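Local coordinates for uncharacterized protein (Pseudomonas syringae pv. tomato, PDB 3K4I) that is of unknown function but belongs to the aldolase/RraA-like family of alpha/beta proteins and forms an assembly of three chains, at residues V48-C53 with N132-F136; S85-N91 with I113-D119. Residues are numbered along the deposited sequence.

Contact 1. Residues V48-C53 with N132-F136; sequences VPGTRC and NYPLF
Between strand 45-46 and strand 53-63 the chain makes a type II beta turn, V48 to T51, and then runs extended past the segment that leads from helix 125-130 into strand 135-137. The CA register is V48-L135 (6.4 Å) and T51-P134 (5.3 Å), and with no direct hydrogen bond between the segments, water and packing join them. V48, chi1 t, puts CG2 3.4 Å from Y133 O; its backbone N donates to a water (3.0 Å) that in turn donates to L135 O (2.8 Å) and T51 OG1 (2.6 Å). P49 O accepts from a second water (2.7 Å), which also takes a hydrogen bond from N132 ND2 (2.7 Å). G50 sits at the turn's positive-phi corner (80/8). T51 closes the turn: chi1 p lets OG1 donate to V48 O (2.7 Å), backing up the weak T51 N to V48 O bond (3.4 Å), while CG2 lies 3.3 Å from N132 ND2. The CA-CB bond of R52 points away from 132-136 and its NH2 is hydrogen-bonded to C20 O, but its carbonyl O rests 3.4 Å from P134 CG. C53 points inward, CB 4.0 Å from P134 CB and SG 3.8 Å from F136 CE2, an oblique sulfur-aromatic contact. On the partner segment, N132 (phi/psi 54/42) ends the helix in a Schellman motif, and P134 and F136 follow in extended conformation. V48 and L135 pack on helix 125-130, Y133 lies against helix 102-110, and C53 and F136 meet C173 of strand 170-174.

Contact 2. Residues S85-N91 with I113-D119; sequences SVIVSSN and IKGTVID
Strands 85-90 and 115-119 run parallel, their axes 4.6 Å and 16° apart, paired I87-T116, V88-V117, S89-I118 and S90-D119 (CA-CA 4.7-4.8 Å). Odd residues of strand 85-90 supply the bonds: I87 N to G115 O (2.9 Å), V117 N to I87 O (2.8 Å), S89 N to V117 O (2.8 Å) and D119 N to S89 O (2.8 Å). K114 N to S85 O (2.8 Å) and N91 N to D119 O (3.0 Å) extend the series. V86, V88 and S90 bond through their backbones to strand 53-63 instead. On the face of V86, V88 and V117, all chi1 t, V86 CG1 meets V117 CG2 at 3.9 Å; S90 OG donates to D119 OD2 (2.7 Å), while D119 OD1 forms a salt bridge with R138. T116 OG1 bonds Y133 OH, K114 NZ V54 O, N91 OD1 T149 OG1, and S85 OG P82 O. In this beta-alpha-beta unit, crossing through helix 102-110, hydrogen-bonded backbones and a compensated D119 carboxylate let polar groups lie buried.

Both contacts are largely buried and reach the same sheet, since strand 115-119 of contact 2 is flanked by strand 135-137 of contact 1. F136 N lies 2.9 Å from T116 O and F136 O 2.8 Å from I118 N, probable hydrogen bonds that carry the parallel pairing on from contact 2. K114 O also packs against C53 CB and P134 CG, both at 3.4 Å. Contact 2, nearer the centre of the chain, relies on direct backbone bonds between regular strands; contact 1 joins a turn to a strand entrance, with exposed P49 and N132 at its margin, and substitutes waters and side-chain packing for such pairing.

Contact 1. Residues V48-C53 with N132-F136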
loop_
_atom_site.group_PDB
_atom_site.type_symbol
_atom_site.label_atom_id
_atom_site.label_comp_id
_atom_site.label_asym_id
_atom_site.label_seq_id
_atom_site.Cartn_x
_atom_site.Cartn_y
_atom_site.Cartn_z
ATOM N N VAL C 48 5.069 0.919 -7.657
ATOM C CA VAL C 48 6.143 -0.002 -7.982
ATOM C C VAL C 48 7.317 0.356 -7.091
ATOM O O VAL C 48 7.934 1.395 -7.279
ATOM C CB VAL C 48 6.549 0.049 -9.485
ATOM C CG1 VAL C 48 7.725 -0.916 -9.756
ATOM C CG2 VAL C 48 5.362 -0.336 -10.378
ATOM N N PRO C 49 7.649 -0.517 -6.130
ATOM C CA PRO C 49 8.754 -0.189 -5.226
ATOM C C PRO C 49 10.099 0.118 -5.932
ATOM O O PRO C 49 10.450 -0.526 -6.924
ATOM C CB PRO C 49 8.852 -1.431 -4.327
ATOM C CG PRO C 49 7.387 -1.923 -4.262
ATOM C CD PRO C 49 6.856 -1.675 -5.654
ATOM N N GLY C 50 10.779 1.149 -5.454
ATOM C CA GLY C 50 12.098 1.517 -5.980
ATOM C C GLY C 50 12.135 2.315 -7.270
ATOM O O GLY C 50 13.221 2.510 -7.864
ATOM N N THR C 51 10.973 2.761 -7.732
ATOM C CA THR C 51 10.920 3.551 -8.968
ATOM C C THR C 51 10.798 5.055 -8.701
ATOM O O THR C 51 10.423 5.493 -7.597
ATOM C CB THR C 51 9.770 3.109 -9.892
ATOM O OG1 THR C 51 8.509 3.181 -9.183
ATOM C CG2 THR C 51 10.043 1.681 -10.428
ATOM N N ARG C 52 11.128 5.829 -9.720
ATOM C CA ARG C 52 10.976 7.280 -9.697
ATOM C C ARG C 52 10.931 7.772 -11.131
ATOM O O ARG C 52 11.307 7.056 -12.045
ATOM C CB ARG C 52 12.124 7.945 -8.901
ATOM C CG ARG C 52 13.513 7.742 -9.507
ATOM C CD ARG C 52 14.606 8.315 -8.591
ATOM N NE ARG C 52 14.458 9.743 -8.297
ATOM C CZ ARG C 52 14.723 10.730 -9.152
ATOM N NH1 ARG C 52 15.158 10.462 -10.374
ATOM N NH2 ARG C 52 14.552 11.996 -8.787
ATOM N N CYS C 53 10.420 8.968 -11.337
ATOM C CA CYS C 53 10.485 9.576 -12.668
ATOM C C CYS C 53 10.534 11.066 -12.590
ATOM O O CYS C 53 9.990 11.691 -11.650
ATOM C CB CYS C 53 9.317 9.145 -13.595
ATOM S SG CYS C 53 7.676 9.498 -12.905
ATOM N N ASN C 132 9.221 -2.697 -14.372
ATOM C CA ASN C 132 9.814 -1.646 -13.517
ATOM C C ASN C 132 9.425 -0.238 -13.989
ATOM O O ASN C 132 10.261 0.674 -14.025
ATOM C CB ASN C 132 11.348 -1.771 -13.461
ATOM C CG ASN C 132 11.962 -1.053 -12.233
ATOM O OD1 ASN C 132 12.965 -0.328 -12.349
ATOM N ND2 ASN C 132 11.364 -1.251 -11.078
ATOM N N TYR C 133 8.159 -0.079 -14.355
ATOM C CA TYR C 133 7.659 1.176 -14.917
ATOM C C TYR C 133 7.158 2.086 -13.784
ATOM O O TYR C 133 6.410 1.639 -12.915
ATOM C CB TYR C 133 6.516 0.914 -15.892
ATOM C CG TYR C 133 5.973 2.195 -16.494
ATOM C CD1 TYR C 133 6.745 2.915 -17.417
ATOM C CD2 TYR C 133 4.693 2.675 -16.176
ATOM C CE1 TYR C 133 6.298 4.079 -17.983
ATOM C CE2 TYR C 133 4.219 3.866 -16.758
ATOM C CZ TYR C 133 5.038 4.557 -17.671
ATOM O OH TYR C 133 4.598 5.726 -18.260
ATOM N N PRO C 134 7.566 3.367 -13.786
ATOM C CA PRO C 134 7.174 4.239 -12.698
ATOM C C PRO C 134 5.692 4.663 -12.750
ATOM O O PRO C 134 5.322 5.601 -13.454
ATOM C CB PRO C 134 8.133 5.431 -12.842
ATOM C CG PRO C 134 9.330 4.851 -13.650
ATOM C CD PRO C 134 8.595 4.002 -14.642
ATOM N N LEU C 135 4.877 3.913 -12.019
ATOM C CA LEU C 135 3.425 4.146 -11.954
ATOM C C LEU C 135 3.020 4.646 -10.600
ATOM O O LEU C 135 3.356 4.038 -9.568
ATOM C CB LEU C 135 2.675 2.820 -12.206
ATOM C CG LEU C 135 1.144 2.864 -12.024
ATOM C CD1 LEU C 135 0.645 3.728 -13.129
ATOM C CD2 LEU C 135 0.545 1.480 -12.150
ATOM N N PHE C 136 2.239 5.723 -10.608
ATOM C CA PHE C 136 1.729 6.309 -9.391
ATOM C C PHE C 136 0.232 6.444 -9.534
ATOM O O PHE C 136 -0.245 6.938 -10.563
ATOM C CB PHE C 136 2.418 7.654 -9.219
ATOM C CG PHE C 136 3.898 7.534 -9.189
ATOM C CD1 PHE C 136 4.578 7.437 -7.973
ATOM C CD2 PHE C 136 4.623 7.450 -10.375
ATOM C CE1 PHE C 136 5.964 7.298 -7.944
ATOM C CE2 PHE C 136 6.029 7.268 -10.352
ATOM C CZ PHE C 136 6.689 7.192 -9.129
HETATM O O HOH W 1 6.001 3.629 -8.666
HETATM O O HOH W 2 12.525 -0.710 -8.717
#

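Contact 2. Residues S85-N91 with I113-D119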
loop_
_atom_site.group_PDB
_atom_site.type_symbol
_atom_site.label_atom_id
_atom_site.label_comp_id
_atom_site.label_asym_id
_atom_site.label_seq_id
_atom_site.Cartn_x
_atom_site.Cartn_y
_atom_site.Cartn_z
ATOM N N SER C 85 8.024 12.567 -21.690
ATOM C CA SER C 85 6.795 12.936 -20.964
ATOM C C SER C 85 6.580 12.088 -19.741
ATOM O O SER C 85 6.947 10.915 -19.722
ATOM C CB SER C 85 5.583 12.760 -21.857
ATOM O OG SER C 85 5.630 13.640 -22.961
ATOM N N VAL C 86 5.938 12.680 -18.726
ATOM C CA VAL C 86 5.247 11.914 -17.685
ATOM C C VAL C 86 3.748 12.139 -17.941
ATOM O O VAL C 86 3.323 13.261 -17.970
ATOM C CB VAL C 86 5.630 12.446 -16.290
ATOM C CG1 VAL C 86 4.746 11.874 -15.196
ATOM C CG2 VAL C 86 7.124 12.148 -15.988
ATOM N N ILE C 87 2.973 11.066 -18.122
ATOM C CA ILE C 87 1.559 11.167 -18.444
ATOM C C ILE C 87 0.846 11.393 -17.116
ATOM O O ILE C 87 1.135 10.693 -16.154
ATOM C CB ILE C 87 1.058 9.866 -19.124
ATOM C CG1 ILE C 87 1.612 9.762 -20.554
ATOM C CG2 ILE C 87 -0.523 9.827 -19.101
ATOM C CD1 ILE C 87 1.390 8.386 -21.300
ATOM N N VAL C 88 -0.043 12.386 -17.066
ATOM C CA VAL C 88 -0.775 12.684 -15.828
ATOM C C VAL C 88 -2.219 12.575 -16.216
ATOM O O VAL C 88 -2.688 13.377 -17.015
ATOM C CB VAL C 88 -0.472 14.078 -15.260
ATOM C CG1 VAL C 88 -1.301 14.331 -13.964
ATOM C CG2 VAL C 88 1.026 14.223 -14.983
ATOM N N SER C 89 -2.903 11.567 -15.660
ATOM C CA SER C 89 -4.242 11.192 -16.085
ATOM C C SER C 89 -5.209 11.429 -14.972
ATOM O O SER C 89 -4.973 10.987 -13.835
ATOM C CB SER C 89 -4.298 9.714 -16.487
ATOM O OG SER C 89 -3.633 9.519 -17.719
ATOM N N SER C 90 -6.290 12.106 -15.295
ATOM C CA SER C 90 -7.303 12.424 -14.265
ATOM C C SER C 90 -8.649 11.818 -14.615
ATOM O O SER C 90 -9.225 12.112 -15.658
ATOM C CB SER C 90 -7.351 13.939 -13.997
ATOM O OG SER C 90 -8.215 14.225 -12.896
ATOM N N ASN C 91 -9.137 10.974 -13.705
ATOM C CA ASN C 91 -10.382 10.241 -13.901
ATOM C C ASN C 91 -11.264 10.380 -12.653
ATOM O O ASN C 91 -11.887 9.393 -12.169
ATOM C CB ASN C 91 -10.080 8.773 -14.231
ATOM C CG ASN C 91 -11.325 7.981 -14.608
ATOM O OD1 ASN C 91 -12.268 8.526 -15.210
ATOM N ND2 ASN C 91 -11.352 6.700 -14.233
ATOM N N ILE C 113 8.434 7.277 -22.838
ATOM C CA ILE C 113 7.559 7.839 -21.813
ATOM C C ILE C 113 8.002 7.423 -20.398
ATOM O O ILE C 113 8.244 6.231 -20.151
ATOM C CB ILE C 113 6.107 7.431 -22.062
ATOM C CG1 ILE C 113 5.682 7.926 -23.458
ATOM C CG2 ILE C 113 5.159 8.011 -20.932
ATOM C CD1 ILE C 113 4.315 7.394 -23.978
ATOM N N LYS C 114 8.176 8.402 -19.506
ATOM C CA LYS C 114 8.970 8.206 -18.268
ATOM C C LYS C 114 8.200 7.645 -17.087
ATOM O O LYS C 114 8.791 7.054 -16.179
ATOM C CB LYS C 114 9.644 9.516 -17.801
ATOM C CG LYS C 114 10.401 10.316 -18.857
ATOM C CD LYS C 114 11.704 9.663 -19.236
ATOM C CE LYS C 114 12.675 9.535 -18.072
ATOM N NZ LYS C 114 13.102 10.854 -17.563
ATOM N N GLY C 115 6.889 7.886 -17.073
ATOM C CA GLY C 115 6.059 7.428 -15.973
ATOM C C GLY C 115 4.619 7.888 -16.163
ATOM O O GLY C 115 4.301 8.692 -17.063
ATOM N N THR C 116 3.756 7.389 -15.304
ATOM C CA THR C 116 2.339 7.714 -15.368
ATOM C C THR C 116 1.848 7.996 -13.970
ATOM O O THR C 116 2.087 7.201 -13.052
ATOM C CB THR C 116 1.518 6.572 -16.004
ATOM O OG1 THR C 116 1.952 6.421 -17.353
ATOM C CG2 THR C 116 0.057 6.944 -16.062
ATOM N N VAL C 117 1.160 9.126 -13.836
ATOM C CA VAL C 117 0.593 9.587 -12.566
ATOM C C VAL C 117 -0.917 9.559 -12.773
ATOM O O VAL C 117 -1.390 10.173 -13.733
ATOM C CB VAL C 117 1.048 11.027 -12.297
ATOM C CG1 VAL C 117 0.366 11.583 -11.077
ATOM C CG2 VAL C 117 2.548 11.071 -12.129
ATOM N N ILE C 118 -1.672 8.918 -11.869
ATOM C CA ILE C 118 -3.120 8.740 -12.058
ATOM C C ILE C 118 -3.963 9.176 -10.874
ATOM O O ILE C 118 -3.814 8.655 -9.763
ATOM C CB ILE C 118 -3.495 7.275 -12.408
ATOM C CG1 ILE C 118 -2.625 6.754 -13.550
ATOM C CG2 ILE C 118 -4.952 7.185 -12.817
ATOM C CD1 ILE C 118 -2.818 5.279 -13.836
ATOM N N ASP C 119 -4.857 10.125 -11.155
ATOM C CA ASP C 119 -5.914 10.518 -10.219
ATOM C C ASP C 119 -7.042 9.522 -10.505
ATOM O O ASP C 119 -8.002 9.826 -11.200
ATOM C CB ASP C 119 -6.305 11.982 -10.478
ATOM C CG ASP C 119 -7.597 12.402 -9.771
ATOM O OD1 ASP C 119 -7.833 11.937 -8.662
ATOM O OD2 ASP C 119 -8.350 13.205 -10.367
#